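Local coordinates for phage-like element PBSX protein XepA (Bacillus subtilis, PDB 6IA5) that is of unknown function: a pentameric protein of a prophage lytic cassette that does not seem to take part in host cell lysis, at residues Q59-A64 / V112-R117; H181-S186 / T270-G275; W217-S222 / F256-M261; G230-D235 / E247-D252. All coordinates share one frame; numbering follows the deposited sequence.

Contact 1 of 4, residues Q59-A64 / V112-R117. With GOL (glycerol), chain B; ACT (acetate ion), chain C.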
loop_
_atom_site.group_PDB
_atom_site.type_symbol
_atom_site.label_atom_id
_atom_site.label_comp_id
_atom_site.label_asym_id
_atom_site.label_seq_id
_atom_site.Cartn_x
_atom_site.Cartn_y
_atom_site.Cartn_z
ATOM N N GLN E 59 22.716 31.583 0.938
ATOM C CA GLN E 59 21.444 31.950 0.330
ATOM C C GLN E 59 20.367 31.854 1.406
ATOM O O GLN E 59 20.183 30.800 2.001
ATOM C CB GLN E 59 21.120 30.965 -0.799
ATOM C CG GLN E 59 22.221 30.817 -1.843
ATOM C CD GLN E 59 22.301 32.040 -2.719
ATOM O OE1 GLN E 59 21.416 32.303 -3.531
ATOM N NE2 GLN E 59 23.381 32.794 -2.583
ATOM N N ASP E 60 19.676 32.963 1.665
ATOM C CA ASP E 60 18.618 33.000 2.660
ATOM C C ASP E 60 17.374 32.325 2.072
ATOM O O ASP E 60 16.933 32.706 0.981
ATOM C CB ASP E 60 18.328 34.449 3.049
ATOM C CG ASP E 60 17.449 34.626 4.284
ATOM O OD1 ASP E 60 16.898 33.632 4.807
ATOM O OD2 ASP E 60 17.337 35.777 4.732
ATOM N N ARG E 61 16.820 31.323 2.778
ATOM C CA ARG E 61 15.611 30.650 2.304
ATOM C C ARG E 61 14.378 31.537 2.478
ATOM O O ARG E 61 13.381 31.338 1.790
ATOM C CB ARG E 61 15.319 29.392 3.126
ATOM C CG ARG E 61 16.325 28.271 2.904
ATOM C CD ARG E 61 16.153 27.214 3.975
ATOM N NE ARG E 61 14.839 26.655 3.791
ATOM C CZ ARG E 61 14.146 25.995 4.697
ATOM N NH1 ARG E 61 14.689 25.674 5.854
ATOM N NH2 ARG E 61 12.899 25.656 4.425
ATOM N N LEU E 62 14.431 32.485 3.418
ATOM C CA LEU E 62 13.289 33.298 3.789
ATOM C C LEU E 62 13.157 34.461 2.814
ATOM O O LEU E 62 14.108 35.207 2.584
ATOM C CB LEU E 62 13.474 33.817 5.219
ATOM C CG LEU E 62 13.666 32.746 6.294
ATOM C CD1 LEU E 62 13.676 33.377 7.689
ATOM C CD2 LEU E 62 12.576 31.679 6.204
ATOM N N GLY E 63 11.965 34.605 2.243
ATOM C CA GLY E 63 11.720 35.623 1.241
ATOM C C GLY E 63 10.312 35.440 0.700
ATOM O O GLY E 63 9.563 34.614 1.226
ATOM N N ALA E 64 10.002 36.158 -0.380
ATOM C CA ALA E 64 8.719 36.045 -1.060
ATOM C C ALA E 64 8.494 34.610 -1.544
ATOM O O ALA E 64 7.374 34.115 -1.532
ATOM C CB ALA E 64 8.650 37.023 -2.218
ATOM N N VAL E 112 17.749 17.985 -1.899
ATOM C CA VAL E 112 18.012 18.087 -0.479
ATOM C C VAL E 112 16.968 19.022 0.121
ATOM O O VAL E 112 16.847 20.166 -0.317
ATOM C CB VAL E 112 19.440 18.615 -0.241
ATOM C CG1 VAL E 112 19.671 19.026 1.216
ATOM C CG2 VAL E 112 20.485 17.614 -0.717
ATOM N N TYR E 113 16.203 18.509 1.094
ATOM C CA TYR E 113 15.165 19.280 1.763
ATOM C C TYR E 113 15.834 20.020 2.915
ATOM O O TYR E 113 16.501 19.392 3.736
ATOM C CB TYR E 113 13.999 18.380 2.186
ATOM C CG TYR E 113 13.165 17.945 1.006
ATOM C CD1 TYR E 113 13.625 16.961 0.135
ATOM C CD2 TYR E 113 11.963 18.577 0.703
ATOM C CE1 TYR E 113 12.887 16.571 -0.982
ATOM C CE2 TYR E 113 11.214 18.200 -0.409
ATOM C CZ TYR E 113 11.675 17.192 -1.241
ATOM O OH TYR E 113 10.952 16.836 -2.338
ATOM N N LEU E 114 15.663 21.349 2.944
ATOM C CA LEU E 114 16.466 22.204 3.799
ATOM C C LEU E 114 15.782 22.379 5.152
ATOM O O LEU E 114 14.549 22.313 5.242
ATOM C CB LEU E 114 16.618 23.547 3.084
ATOM C CG LEU E 114 17.389 23.475 1.764
ATOM C CD1 LEU E 114 17.282 24.804 1.036
ATOM C CD2 LEU E 114 18.859 23.083 2.006
ATOM N N SER E 115 16.584 22.660 6.189
ATOM C CA SER E 115 15.999 22.939 7.496
ATOM C C SER E 115 16.534 24.218 8.139
ATOM O O SER E 115 15.772 24.908 8.802
ATOM C CB SER E 115 16.063 21.765 8.431
ATOM O OG SER E 115 17.269 21.073 8.234
ATOM N N LYS E 116 17.812 24.558 7.920
ATOM C CA LYS E 116 18.348 25.770 8.519
ATOM C C LYS E 116 18.008 26.949 7.614
ATOM O O LYS E 116 17.495 26.758 6.516
ATOM C CB LYS E 116 19.860 25.625 8.714
ATOM C CG LYS E 116 20.258 24.376 9.478
ATOM C CD LYS E 116 21.690 24.368 9.911
ATOM C CE LYS E 116 21.971 23.122 10.734
ATOM N NZ LYS E 116 23.408 23.029 11.088
ATOM N N ARG E 117 18.365 28.158 8.050
ATOM C CA ARG E 117 17.943 29.356 7.351
ATOM C C ARG E 117 18.663 29.549 6.007
ATOM O O ARG E 117 18.054 30.026 5.051
ATOM C CB ARG E 117 18.062 30.568 8.272
ATOM C CG ARG E 117 17.633 31.853 7.586
ATOM C CD ARG E 117 17.484 32.976 8.586
ATOM N NE ARG E 117 17.230 34.159 7.787
ATOM C CZ ARG E 117 17.000 35.366 8.287
ATOM N NH1 ARG E 117 17.047 35.570 9.588
ATOM N NH2 ARG E 117 16.737 36.372 7.475
HETATM C C1 GOL B . 9.319 23.270 6.419
HETATM O O1 GOL B . 9.209 21.886 6.771
HETATM C C2 GOL B . 10.612 23.572 5.685
HETATM O O2 GOL B . 10.444 24.065 4.291
HETATM C C3 GOL B . 11.227 24.530 6.683
HETATM O O3 GOL B . 12.614 24.321 6.923
HETATM C C ACT C . 24.755 26.402 12.550
HETATM O O ACT C . 24.870 27.653 12.456
HETATM O OXT ACT C . 23.691 25.868 12.217
HETATM C CH3 ACT C . 25.842 25.478 13.070
#
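An Asx turn at D60 ends strand 53-60, an outermost strand of one four-stranded antiparallel sheet, and meets the loop after strand 107-113, outermost in the other. The tight part is built on R117, extended with CG anti to the backbone N (chi1 180°). In a side-on salt bridge R117 NE reaches D60 OD1 at 3.0 Å and R117 NH2 reaches D60 OD2, on its syn lone pair, at 2.9 Å. Their planes are 45° apart. D60 OD1 also accepts L62 N at 3.1 Å, closing the Asx turn. R117 NE and L62 N both lie out of the carboxylate plane; OD1 thus has two donors and the carboxylate three. L62 CD1 lies over one face of the R117 guanidinium, 3.6 Å from R117 NE, and Y75 of the second subunit adds a cation-pi contact. R61 N donates to R117 O at 2.9 Å, the nitrogen lying almost on the C=O axis. R61, bent at chi3 (64°), slides past L114 CB; its NE is held by I67 O. On the loose, solvent side S115 is exposed and K116 partly so; K116 extends away from 59-64 to T94 OG1 and an acetate, whereas R117 returns to D60. The acetate and glycerol probably come from the crystallisation liquor. R61 NH1 bridges the two regions, donating to K116 O at 3.1 Å and to glycerol O3 at 2.7 Å.

Contact 2 of 4, residues H181-S186 / T270-G275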
loop_
_atom_site.group_PDB
_atom_site.type_symbol
_atom_site.label_atom_id
_atom_site.label_comp_id
_atom_site.label_asym_id
_atom_site.label_seq_id
_atom_site.Cartn_x
_atom_site.Cartn_y
_atom_site.Cartn_z
ATOM N N HIS E 181 -0.869 -15.599 40.950
ATOM C CA HIS E 181 -0.562 -15.392 42.352
ATOM C C HIS E 181 0.896 -14.954 42.452
ATOM O O HIS E 181 1.765 -15.460 41.737
ATOM C CB HIS E 181 -0.686 -16.689 43.162
ATOM C CG HIS E 181 -2.061 -17.263 43.232
ATOM N ND1 HIS E 181 -2.981 -16.879 44.187
ATOM C CD2 HIS E 181 -2.677 -18.195 42.474
ATOM C CE1 HIS E 181 -4.103 -17.547 44.031
ATOM N NE2 HIS E 181 -3.939 -18.371 42.980
ATOM N N GLU E 182 1.165 -14.022 43.370
ATOM C CA GLU E 182 2.529 -13.661 43.707
ATOM C C GLU E 182 2.691 -13.685 45.223
ATOM O O GLU E 182 2.071 -12.891 45.922
ATOM C CB GLU E 182 2.801 -12.261 43.176
ATOM C CG GLU E 182 4.179 -11.744 43.510
ATOM C CD GLU E 182 4.598 -10.659 42.548
ATOM O OE1 GLU E 182 3.966 -9.578 42.502
ATOM O OE2 GLU E 182 5.517 -10.949 41.793
ATOM N N ASN E 183 3.497 -14.626 45.717
ATOM C CA ASN E 183 3.778 -14.737 47.140
ATOM C C ASN E 183 2.486 -14.864 47.947
ATOM O O ASN E 183 2.339 -14.231 48.991
ATOM C CB ASN E 183 4.628 -13.564 47.627
ATOM C CG ASN E 183 5.963 -13.507 46.930
ATOM O OD1 ASN E 183 6.615 -14.530 46.757
ATOM N ND2 ASN E 183 6.351 -12.317 46.509
ATOM N N ALA E 184 1.553 -15.690 47.467
ATOM C CA ALA E 184 0.298 -15.898 48.168
ATOM C C ALA E 184 0.575 -16.574 49.508
ATOM O O ALA E 184 1.417 -17.469 49.587
ATOM C CB ALA E 184 -0.636 -16.719 47.321
ATOM N N GLU E 185 -0.153 -16.135 50.544
ATOM C CA GLU E 185 0.027 -16.642 51.896
ATOM C C GLU E 185 -1.167 -17.500 52.289
ATOM O O GLU E 185 -1.072 -18.304 53.216
ATOM C CB GLU E 185 0.113 -15.500 52.905
ATOM C CG GLU E 185 1.343 -14.637 52.740
ATOM C CD GLU E 185 1.339 -13.488 53.731
ATOM O OE1 GLU E 185 0.883 -13.711 54.871
ATOM O OE2 GLU E 185 1.766 -12.372 53.357
ATOM N N SER E 186 -2.285 -17.327 51.577
ATOM C CA SER E 186 -3.490 -18.070 51.896
ATOM C C SER E 186 -4.270 -18.419 50.633
ATOM O O SER E 186 -4.032 -17.859 49.566
ATOM C CB SER E 186 -4.337 -17.297 52.865
ATOM O OG SER E 186 -5.396 -18.110 53.334
ATOM N N THR E 270 4.995 -19.217 51.214
ATOM C CA THR E 270 4.193 -18.562 50.196
ATOM C C THR E 270 4.386 -19.274 48.849
ATOM O O THR E 270 5.288 -20.109 48.682
ATOM C CB THR E 270 4.519 -17.067 50.130
ATOM O OG1 THR E 270 5.902 -17.022 49.791
ATOM C CG2 THR E 270 4.274 -16.329 51.432
ATOM N N LEU E 271 3.528 -18.923 47.889
ATOM C CA LEU E 271 3.540 -19.560 46.578
ATOM C C LEU E 271 3.240 -18.518 45.508
ATOM O O LEU E 271 2.324 -17.721 45.665
ATOM C CB LEU E 271 2.523 -20.708 46.558
ATOM C CG LEU E 271 2.681 -21.718 45.415
ATOM C CD1 LEU E 271 3.890 -22.618 45.655
ATOM C CD2 LEU E 271 1.434 -22.574 45.262
ATOM N N SER E 272 4.049 -18.524 44.453
ATOM C CA SER E 272 3.769 -17.748 43.258
ATOM C C SER E 272 3.307 -18.693 42.148
ATOM O O SER E 272 3.780 -19.823 42.047
ATOM C CB SER E 272 4.985 -16.971 42.825
ATOM O OG SER E 272 5.339 -15.995 43.802
ATOM N N VAL E 273 2.373 -18.213 41.327
ATOM C CA VAL E 273 1.875 -18.935 40.168
ATOM C C VAL E 273 1.802 -17.947 39.012
ATOM O O VAL E 273 1.006 -17.011 39.037
ATOM C CB VAL E 273 0.506 -19.593 40.432
ATOM C CG1 VAL E 273 0.079 -20.412 39.214
ATOM C CG2 VAL E 273 0.512 -20.474 41.684
ATOM N N LYS E 274 2.666 -18.154 38.020
ATOM C CA LYS E 274 2.780 -17.212 36.921
ATOM C C LYS E 274 2.962 -18.000 35.637
ATOM O O LYS E 274 3.534 -19.090 35.666
ATOM C CB LYS E 274 4.004 -16.309 37.116
ATOM C CG LYS E 274 3.958 -15.490 38.393
ATOM C CD LYS E 274 5.002 -14.408 38.445
ATOM C CE LYS E 274 4.978 -13.680 39.776
ATOM N NZ LYS E 274 6.121 -12.739 39.844
ATOM N N GLY E 275 2.519 -17.419 34.517
ATOM C CA GLY E 275 2.643 -18.129 33.256
ATOM C C GLY E 275 2.886 -17.222 32.059
ATOM O O GLY E 275 2.900 -15.997 32.185
HETATM O O HOH W 1 7.078 -17.592 45.198
#
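H181, T270 and V273 bury the most surface here, and they mark two ends of an antiparallel pairing interrupted by a G1 beta bulge. At one end H181 and V273 form a hydrogen-bonded pair, with V273 N to H181 O at 2.8 Å. Their side chains lie side by side on the face that also carries A184 and L271. H181 has CG anti to the carbonyl carbon (chi1 -64°), and H181 CD2 comes 4.0 Å from V273 CG2. At the other end T270 CA passes 3.0 Å from A184 O in a CA-H...O contact, and T270 CG2 packs on E185 CG. Between them N183 and A184 both face L271. N183 adopts the left-handed backbone conformation of the bulge (phi 55°), and A184 N donates to L271 O at 2.8 Å. N183 N instead donates to S272 OG at 3.0 Å, so a serine hydroxyl satisfies the amide at the bulge. E182 OE2 and K274 NZ add a salt bridge of 2.7 Å. Strand 271-278 pairs here with 181-184 and also with 200-207, through S272 and Y206, while I263 of strand 258-267 packs against H181 and A184.

Contact 3 of 4, residues W217-S222 / F256-M261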
loop_
_atom_site.group_PDB
_atom_site.type_symbol
_atom_site.label_atom_id
_atom_site.label_comp_id
_atom_site.label_asym_id
_atom_site.label_seq_id
_atom_site.Cartn_x
_atom_site.Cartn_y
_atom_site.Cartn_z
ATOM N N TRP E 217 -8.263 -24.343 36.416
ATOM C CA TRP E 217 -9.628 -24.045 36.011
ATOM C C TRP E 217 -9.621 -23.231 34.726
ATOM O O TRP E 217 -8.753 -22.389 34.531
ATOM C CB TRP E 217 -10.346 -23.198 37.067
ATOM C CG TRP E 217 -10.559 -23.774 38.431
ATOM C CD1 TRP E 217 -9.922 -23.391 39.577
ATOM C CD2 TRP E 217 -11.554 -24.734 38.832
ATOM N NE1 TRP E 217 -10.437 -24.059 40.656
ATOM C CE2 TRP E 217 -11.446 -24.882 40.236
ATOM C CE3 TRP E 217 -12.528 -25.477 38.154
ATOM C CZ2 TRP E 217 -12.261 -25.753 40.965
ATOM C CZ3 TRP E 217 -13.336 -26.339 38.872
ATOM C CH2 TRP E 217 -13.198 -26.478 40.258
ATOM N N GLY E 218 -10.640 -23.459 33.892
ATOM C CA GLY E 218 -10.986 -22.545 32.820
ATOM C C GLY E 218 -12.411 -22.026 33.017
ATOM O O GLY E 218 -13.208 -22.646 33.721
ATOM N N LYS E 219 -12.713 -20.870 32.424
ATOM C CA LYS E 219 -14.102 -20.446 32.309
ATOM C C LYS E 219 -14.446 -20.305 30.836
ATOM O O LYS E 219 -13.642 -19.793 30.060
ATOM C CB LYS E 219 -14.352 -19.113 33.021
ATOM C CG LYS E 219 -14.295 -19.193 34.534
ATOM C CD LYS E 219 -14.517 -17.844 35.174
ATOM C CE LYS E 219 -14.732 -17.920 36.668
ATOM N NZ LYS E 219 -14.921 -16.543 37.183
ATOM N N SER E 220 -15.630 -20.797 30.490
ATOM C CA SER E 220 -16.185 -20.656 29.153
ATOM C C SER E 220 -17.350 -19.664 29.225
ATOM O O SER E 220 -17.281 -18.685 29.957
ATOM C CB SER E 220 -16.596 -22.006 28.608
ATOM O OG SER E 220 -17.020 -21.918 27.251
ATOM N N VAL E 221 -18.443 -19.954 28.510
ATOM C CA VAL E 221 -19.501 -18.982 28.291
ATOM C C VAL E 221 -20.310 -18.750 29.570
ATOM O O VAL E 221 -20.706 -17.626 29.832
ATOM C CB VAL E 221 -20.384 -19.366 27.088
ATOM C CG1 VAL E 221 -21.542 -18.385 26.919
ATOM C CG2 VAL E 221 -19.552 -19.436 25.808
ATOM N N SER E 222 -20.531 -19.790 30.381
ATOM C CA SER E 222 -21.415 -19.655 31.529
ATOM C C SER E 222 -20.783 -18.815 32.636
ATOM O O SER E 222 -21.495 -18.269 33.473
ATOM C CB SER E 222 -21.840 -20.984 32.070
ATOM O OG SER E 222 -20.853 -21.503 32.944
ATOM N N PHE E 256 -11.297 -21.241 25.622
ATOM C CA PHE E 256 -11.663 -20.732 26.940
ATOM C C PHE E 256 -11.670 -19.204 26.932
ATOM O O PHE E 256 -10.966 -18.591 26.139
ATOM C CB PHE E 256 -10.708 -21.249 28.028
ATOM C CG PHE E 256 -10.958 -22.678 28.427
ATOM C CD1 PHE E 256 -11.994 -23.005 29.295
ATOM C CD2 PHE E 256 -10.192 -23.704 27.892
ATOM C CE1 PHE E 256 -12.236 -24.324 29.646
ATOM C CE2 PHE E 256 -10.465 -25.027 28.217
ATOM C CZ PHE E 256 -11.472 -25.336 29.108
ATOM N N LYS E 257 -12.419 -18.612 27.865
ATOM C CA LYS E 257 -12.439 -17.170 28.031
ATOM C C LYS E 257 -11.406 -16.759 29.079
ATOM O O LYS E 257 -10.722 -15.756 28.914
ATOM C CB LYS E 257 -13.845 -16.699 28.437
ATOM C CG LYS E 257 -14.949 -16.916 27.413
ATOM C CD LYS E 257 -15.104 -15.752 26.444
ATOM C CE LYS E 257 -16.519 -15.484 25.974
ATOM N NZ LYS E 257 -17.286 -16.746 25.914
ATOM N N GLU E 258 -11.293 -17.539 30.160
ATOM C CA GLU E 258 -10.357 -17.209 31.222
ATOM C C GLU E 258 -9.739 -18.479 31.792
ATOM O O GLU E 258 -10.359 -19.546 31.748
ATOM C CB GLU E 258 -11.065 -16.511 32.384
ATOM C CG GLU E 258 -11.730 -15.216 31.978
ATOM C CD GLU E 258 -12.413 -14.508 33.129
ATOM O OE1 GLU E 258 -13.487 -14.969 33.561
ATOM O OE2 GLU E 258 -11.849 -13.520 33.603
ATOM N N ILE E 259 -8.552 -18.319 32.385
ATOM C CA ILE E 259 -7.872 -19.417 33.063
ATOM C C ILE E 259 -7.582 -18.980 34.493
ATOM O O ILE E 259 -7.096 -17.873 34.731
ATOM C CB ILE E 259 -6.579 -19.824 32.311
ATOM C CG1 ILE E 259 -6.845 -20.255 30.861
ATOM C CG2 ILE E 259 -5.804 -20.878 33.101
ATOM C CD1 ILE E 259 -7.780 -21.434 30.710
ATOM N N ILE E 260 -7.899 -19.856 35.441
ATOM C CA ILE E 260 -7.676 -19.560 36.845
ATOM C C ILE E 260 -6.843 -20.702 37.430
ATOM O O ILE E 260 -7.127 -21.880 37.192
ATOM C CB ILE E 260 -9.030 -19.408 37.564
ATOM C CG1 ILE E 260 -9.768 -18.150 37.086
ATOM C CG2 ILE E 260 -8.835 -19.402 39.066
ATOM C CD1 ILE E 260 -11.229 -18.088 37.495
ATOM N N MET E 261 -5.813 -20.328 38.194
ATOM C CA MET E 261 -4.986 -21.282 38.913
ATOM C C MET E 261 -5.217 -21.054 40.398
ATOM O O MET E 261 -4.576 -20.192 40.996
ATOM C CB MET E 261 -3.514 -21.025 38.577
ATOM C CG MET E 261 -3.211 -21.233 37.089
ATOM S SD MET E 261 -3.102 -23.009 36.785
ATOM C CE MET E 261 -4.065 -23.164 35.275
HETATM O O HOH W 2 -12.844 -14.475 36.717
#
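CG anti to the carbonyl carbon in K219 (chi1 -70°), followed by an extended chain, carries the lysine across I260, whose chi2 of 167° sends CD1 out to meet it; K219 CE and I260 CD1 are 3.6 Å apart. W217 takes a similar first torsion (chi1 -63°), and its CB rests 4.0 Å from I260 CB, on the same face as K219 and E258, while its NE1 is held by E262. K219 and E258 run alongside each other in the same direction; a water accepts from K219 NZ and donates to E258 OE1, linking charges too far apart for a salt bridge. The backbones pair as antiparallel strands of the large C-terminal sheet, ending in a classic beta bulge: K257 and E258 both face K219, whose O accepts K257 N at 2.8 Å and E258 N at 3.3 Å. W217 N and I260 O are joined at 2.8 Å, nearly along the C=O axis. On the other face G218 has no side chain, and the F256 ring approaches to 3.7 Å between F256 CD1 and G218 CA. The K257 chain is bent; K257 NZ lies 3.5 Å from V221 CG2 and forms a salt bridge with D177 of the second subunit.

Contact 4 of 4, residues G230-D235 / E247-D252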
loop_
_atom_site.group_PDB
_atom_site.type_symbol
_atom_site.label_atom_id
_atom_site.label_comp_id
_atom_site.label_asym_id
_atom_site.label_seq_id
_atom_site.Cartn_x
_atom_site.Cartn_y
_atom_site.Cartn_z
ATOM N N GLY E 230 -3.450 -30.122 32.623
ATOM C CA GLY E 230 -2.176 -29.641 32.119
ATOM C C GLY E 230 -1.189 -30.806 32.022
ATOM O O GLY E 230 -1.443 -31.877 32.583
ATOM N N VAL E 231 -0.077 -30.573 31.318
ATOM C CA VAL E 231 0.966 -31.570 31.172
ATOM C C VAL E 231 2.253 -31.020 31.783
ATOM O O VAL E 231 2.757 -29.984 31.339
ATOM C CB VAL E 231 1.151 -31.941 29.682
ATOM C CG1 VAL E 231 2.278 -32.961 29.505
ATOM C CG2 VAL E 231 -0.133 -32.530 29.101
ATOM N N LYS E 232 2.784 -31.717 32.794
ATOM C CA LYS E 232 3.978 -31.271 33.503
ATOM C C LYS E 232 5.211 -31.462 32.616
ATOM O O LYS E 232 5.339 -32.491 31.960
ATOM C CB LYS E 232 4.105 -32.038 34.827
ATOM C CG LYS E 232 5.226 -31.563 35.734
ATOM C CD LYS E 232 4.919 -31.700 37.184
ATOM C CE LYS E 232 4.958 -33.100 37.725
ATOM N NZ LYS E 232 6.353 -33.585 37.744
ATOM N N THR E 233 6.130 -30.470 32.602
ATOM C CA THR E 233 7.210 -30.504 31.621
ATOM C C THR E 233 8.208 -31.637 31.908
ATOM O O THR E 233 8.765 -32.206 30.985
ATOM C CB THR E 233 7.922 -29.152 31.459
ATOM O OG1 THR E 233 8.681 -28.911 32.645
ATOM C CG2 THR E 233 6.992 -27.990 31.157
ATOM N N ASP E 234 8.466 -31.947 33.187
ATOM C CA ASP E 234 9.581 -32.841 33.500
ATOM C C ASP E 234 9.258 -34.302 33.191
ATOM O O ASP E 234 10.163 -35.026 32.800
ATOM C CB ASP E 234 10.147 -32.684 34.913
ATOM C CG ASP E 234 9.122 -32.809 36.021
ATOM O OD1 ASP E 234 7.990 -33.242 35.729
ATOM O OD2 ASP E 234 9.419 -32.359 37.163
ATOM N N ASP E 235 7.985 -34.723 33.332
ATOM C CA ASP E 235 7.662 -36.135 33.236
ATOM C C ASP E 235 6.382 -36.385 32.446
ATOM O O ASP E 235 5.932 -37.528 32.403
ATOM C CB ASP E 235 7.569 -36.766 34.633
ATOM C CG ASP E 235 6.476 -36.172 35.500
ATOM O OD1 ASP E 235 5.631 -35.425 34.958
ATOM O OD2 ASP E 235 6.476 -36.442 36.719
ATOM N N GLU E 247 7.760 -26.530 39.409
ATOM C CA GLU E 247 7.318 -27.297 38.260
ATOM C C GLU E 247 6.532 -26.378 37.330
ATOM O O GLU E 247 6.101 -25.303 37.733
ATOM C CB GLU E 247 6.542 -28.537 38.702
ATOM C CG GLU E 247 5.340 -28.215 39.543
ATOM C CD GLU E 247 4.531 -29.369 40.123
ATOM O OE1 GLU E 247 5.095 -30.441 40.433
ATOM O OE2 GLU E 247 3.323 -29.186 40.267
ATOM N N ALA E 248 6.389 -26.809 36.074
ATOM C CA ALA E 248 5.658 -26.041 35.086
ATOM C C ALA E 248 4.692 -26.976 34.356
ATOM O O ALA E 248 5.030 -28.123 34.075
ATOM C CB ALA E 248 6.610 -25.376 34.122
ATOM N N TRP E 249 3.524 -26.433 34.015
ATOM C CA TRP E 249 2.419 -27.176 33.437
ATOM C C TRP E 249 2.001 -26.483 32.147
ATOM O O TRP E 249 1.804 -25.271 32.152
ATOM C CB TRP E 249 1.265 -27.217 34.437
ATOM C CG TRP E 249 1.551 -28.024 35.669
ATOM C CD1 TRP E 249 2.169 -27.612 36.825
ATOM C CD2 TRP E 249 1.206 -29.409 35.860
ATOM N NE1 TRP E 249 2.227 -28.652 37.720
ATOM C CE2 TRP E 249 1.642 -29.765 37.158
ATOM C CE3 TRP E 249 0.564 -30.371 35.065
ATOM C CZ2 TRP E 249 1.439 -31.045 37.677
ATOM C CZ3 TRP E 249 0.377 -31.635 35.576
ATOM C CH2 TRP E 249 0.809 -31.964 36.870
ATOM N N ALA E 250 1.847 -27.269 31.073
ATOM C CA ALA E 250 1.459 -26.776 29.765
ATOM C C ALA E 250 -0.024 -27.050 29.534
ATOM O O ALA E 250 -0.480 -28.167 29.768
ATOM C CB ALA E 250 2.321 -27.418 28.694
ATOM N N PHE E 251 -0.758 -26.030 29.050
ATOM C CA PHE E 251 -2.192 -26.160 28.813
ATOM C C PHE E 251 -2.538 -25.714 27.397
ATOM O O PHE E 251 -1.985 -24.742 26.884
ATOM C CB PHE E 251 -2.995 -25.247 29.745
ATOM C CG PHE E 251 -2.804 -25.529 31.210
ATOM C CD1 PHE E 251 -1.733 -24.995 31.912
ATOM C CD2 PHE E 251 -3.696 -26.357 31.882
ATOM C CE1 PHE E 251 -1.563 -25.268 33.263
ATOM C CE2 PHE E 251 -3.520 -26.641 33.228
ATOM C CZ PHE E 251 -2.463 -26.089 33.914
ATOM N N ASP E 252 -3.486 -26.429 26.797
ATOM C CA ASP E 252 -4.156 -26.009 25.583
ATOM C C ASP E 252 -5.387 -25.210 26.001
ATOM O O ASP E 252 -6.299 -25.767 26.607
ATOM C CB ASP E 252 -4.537 -27.227 24.735
ATOM C CG ASP E 252 -5.417 -26.925 23.522
ATOM O OD1 ASP E 252 -5.559 -25.719 23.144
ATOM O OD2 ASP E 252 -5.945 -27.900 22.939
HETATM O O HOH W 3 8.003 -29.360 35.431
#
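Strands 225-232 and 247-252 pair here as antiparallel neighbours in the large C-terminal sheet, the ladder running out into a turn at T233-D235. At the start of the second strand E247 places CG in the crowded position between the backbone N and the carbonyl carbon (chi1 58°). The carboxylate thus reaches forward to the indole, where E247 OE2 accepts W249 NE1 at 2.8 Å from above the carboxylate plane and also binds T242. E247 OE1 comes within 3.5 Å of K232 CD, the two chains crossing at about a right angle. A248 O receives T233 N almost along the C=O axis at 3.0 Å, and a water accepts from A248 N and donates to T233 OG1, which also binds P227 O of the fifth subunit. W249, its indole held by the bond to E247, offers one face to the lysine: K232 CB stands 3.7 Å from the centroid of the six-membered ring, only 6° off the normal, a CH-pi contact, while K232 CD touches CZ2. G230 O lies at the edge of the same ring. A250 and V231 form a hydrogen-bonded pair, with V231 N to A250 O and A250 N to V231 O, each at 2.9 Å. F251 turns its ring face to G230, whose CA makes a second CH-pi contact, and meets F216 edge-to-face. Beyond the indole, the bent K232 chain ends in a salt-bridge network: K232 NZ lies 3.0 Å from D235 OD2 and 2.6 Å from D234 OD1, the latter on its syn lone pair.

From the N terminus the chain completes contact 1, which closes a loop of 47 residues and joins the two four-stranded sheets of the N-terminal half. The others lie on the opposite side of the chain's centre, the centres of contacts 1 and 2 about 63 Å apart. Contact 2 opens at 181, contact 3 at 217 and contact 4 at 230; they close in reverse order at 252, 261 and 275, so 4 nests in 3 and 3 in 2, without crossing. All three belong to one sheet. M261 joins them, packing on F251 of contact 4 and on V273 of contact 2. Contacts 1 and 3 both reach the second subunit; contacts 2 and 4 reach the fifth.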